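Local coordinates for 4-hydroxy-3-methylbut-2-enyl diphosphate reductase (Aquifex aeolicus, PDB 3DNF), which catalyses the last step of the non-mevalonate pathway, reducing 4-hydroxy-3-methylbut-2-enyl diphosphate to isopentenyl and dimethylallyl diphosphate with an iron-sulfur cluster, at residues P267-I270 / I271-K275. Residues are numbered along the deposited sequence; the frame is centred on the assembly and turned at random.
Sequences PDWI and IEQVK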
loop_
_atom_site.group_PDB
_atom_site.type_symbol
_atom_site.label_atom_id
_atom_site.label_comp_id
_atom_site.label_asym_id
_atom_site.label_seq_id
_atom_site.Cartn_x
_atom_site.Cartn_y
_atom_site.Cartn_z
ATOM N N PRO B 267 -4.192 -9.596 34.043
ATOM C CA PRO B 267 -4.120 -8.458 34.933
ATOM C C PRO B 267 -2.846 -8.540 35.776
ATOM O O PRO B 267 -2.271 -9.626 35.958
ATOM C CB PRO B 267 -5.361 -8.627 35.817
ATOM C CG PRO B 267 -5.609 -10.086 35.828
ATOM C CD PRO B 267 -5.213 -10.567 34.479
ATOM N N ASP B 268 -2.417 -7.387 36.265
ATOM C CA ASP B 268 -1.208 -7.295 37.085
ATOM C C ASP B 268 -1.242 -8.106 38.368
ATOM O O ASP B 268 -0.188 -8.503 38.866
ATOM C CB ASP B 268 -0.944 -5.837 37.437
ATOM C CG ASP B 268 -0.430 -5.035 36.255
ATOM O OD1 ASP B 268 -0.031 -5.652 35.235
ATOM O OD2 ASP B 268 -0.413 -3.786 36.361
ATOM N N TRP B 269 -2.426 -8.351 38.921
ATOM C CA TRP B 269 -2.490 -9.118 40.167
ATOM C C TRP B 269 -2.140 -10.585 39.956
ATOM O O TRP B 269 -1.640 -11.244 40.877
ATOM C CB TRP B 269 -3.838 -8.970 40.885
ATOM C CG TRP B 269 -5.011 -9.523 40.172
ATOM C CD1 TRP B 269 -5.829 -8.846 39.318
ATOM C CD2 TRP B 269 -5.543 -10.853 40.270
ATOM N NE1 TRP B 269 -6.824 -9.661 38.871
ATOM C CE2 TRP B 269 -6.680 -10.901 39.431
ATOM C CE3 TRP B 269 -5.175 -12.003 40.979
ATOM C CZ2 TRP B 269 -7.449 -12.058 39.278
ATOM C CZ3 TRP B 269 -5.936 -13.151 40.823
ATOM C CH2 TRP B 269 -7.067 -13.169 39.987
ATOM N N ILE B 270 -2.406 -11.093 38.754
ATOM C CA ILE B 270 -1.987 -12.462 38.404
ATOM C C ILE B 270 -0.462 -12.520 38.227
ATOM O O ILE B 270 0.171 -13.443 38.726
ATOM C CB ILE B 270 -2.758 -13.044 37.189
ATOM C CG1 ILE B 270 -4.194 -13.368 37.613
ATOM C CG2 ILE B 270 -2.060 -14.318 36.641
ATOM C CD1 ILE B 270 -5.195 -13.600 36.465
ATOM N N ILE B 271 0.110 -11.538 37.526
ATOM C CA ILE B 271 1.571 -11.437 37.387
ATOM C C ILE B 271 2.292 -11.367 38.747
ATOM O O ILE B 271 3.355 -11.970 38.927
ATOM C CB ILE B 271 1.991 -10.237 36.495
ATOM C CG1 ILE B 271 1.300 -10.298 35.127
ATOM C CG2 ILE B 271 3.526 -10.168 36.335
ATOM C CD1 ILE B 271 1.469 -9.005 34.298
ATOM N N GLU B 272 1.710 -10.644 39.699
ATOM C CA GLU B 272 2.265 -10.575 41.061
ATOM C C GLU B 272 2.147 -11.895 41.810
ATOM O O GLU B 272 3.046 -12.254 42.579
ATOM C CB GLU B 272 1.620 -9.443 41.870
ATOM C CG GLU B 272 1.869 -8.038 41.296
ATOM C CD GLU B 272 3.355 -7.730 41.085
ATOM O OE1 GLU B 272 4.147 -7.975 42.012
ATOM O OE2 GLU B 272 3.720 -7.251 39.985
ATOM N N GLN B 273 1.045 -12.609 41.587
ATOM C CA GLN B 273 0.844 -13.939 42.158
ATOM C C GLN B 273 1.943 -14.885 41.695
ATOM O O GLN B 273 2.489 -15.649 42.489
ATOM C CB GLN B 273 -0.518 -14.504 41.763
ATOM C CG GLN B 273 -1.684 -13.949 42.561
ATOM C CD GLN B 273 -2.943 -14.784 42.438
ATOM O OE1 GLN B 273 -3.855 -14.650 43.249
ATOM N NE2 GLN B 273 -3.006 -15.644 41.421
ATOM N N VAL B 274 2.258 -14.816 40.403
ATOM C CA VAL B 274 3.322 -15.615 39.808
ATOM C C VAL B 274 4.710 -15.220 40.351
ATOM O O VAL B 274 5.495 -16.087 40.760
ATOM C CB VAL B 274 3.259 -15.554 38.261
ATOM C CG1 VAL B 274 4.522 -16.166 37.619
ATOM C CG2 VAL B 274 2.000 -16.263 37.773
ATOM N N LYS B 275 4.983 -13.914 40.378
ATOM C CA LYS B 275 6.245 -13.378 40.879
ATOM C C LYS B 275 6.537 -13.820 42.312
ATOM O O LYS B 275 7.639 -14.281 42.603
ATOM C CB LYS B 275 6.273 -11.846 40.773
ATOM C CG LYS B 275 7.513 -11.179 41.365
ATOM C CD LYS B 275 7.479 -9.684 41.132
ATOM C CE LYS B 275 8.672 -9.021 41.769
ATOM N NZ LYS B 275 9.135 -7.905 40.906
#
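The indole of Trp269 meets the amide of Gln273 at the edge of its six-membered ring: OE1 of Gln273 lies near the ring plane, 3.5 Å from CZ3 of Trp269, and the two planes stand 90° apart. Over one face of the indole, toward its rim, sits CG1 of Ile270. With CG between its backbone N and carbonyl carbon (chi1 65°), the Trp269 ring lies side by side with Gln273, whose chain runs extended beyond CG. NE1 of Trp269 is hydrogen-bonded to Glu46, and Gln45 and Arg49 of the same helix, 44-53, also touch the Trp269 side chain. An alanine in place of Gln273 would probably leave the CZ3 edge of the indole without its polar neighbour and open a gap beside it.

In the backbone, the opening turns of helix 268-281 form, with Pro267 as N-cap residue. O of Pro267 accepts a weak bond from N of Ile271 at 3.4 Å; N of Glu272 reaches O of Asp268 at 3.0 Å, and N of Gln273 bonds O of Trp269 at 3.1 Å from above the carbonyl plane. Ile271 and Val274 pack on Ile260 of strand 257-262. The chemistry is thus divided: Ile271 and Val274 fasten this helix to its own sheet, Trp269 with Pro267 and Ile270 ties its start to helix 44-53, and the partly negative oxygen probably has a weak electrostatic attraction to the C-H edge of the ring.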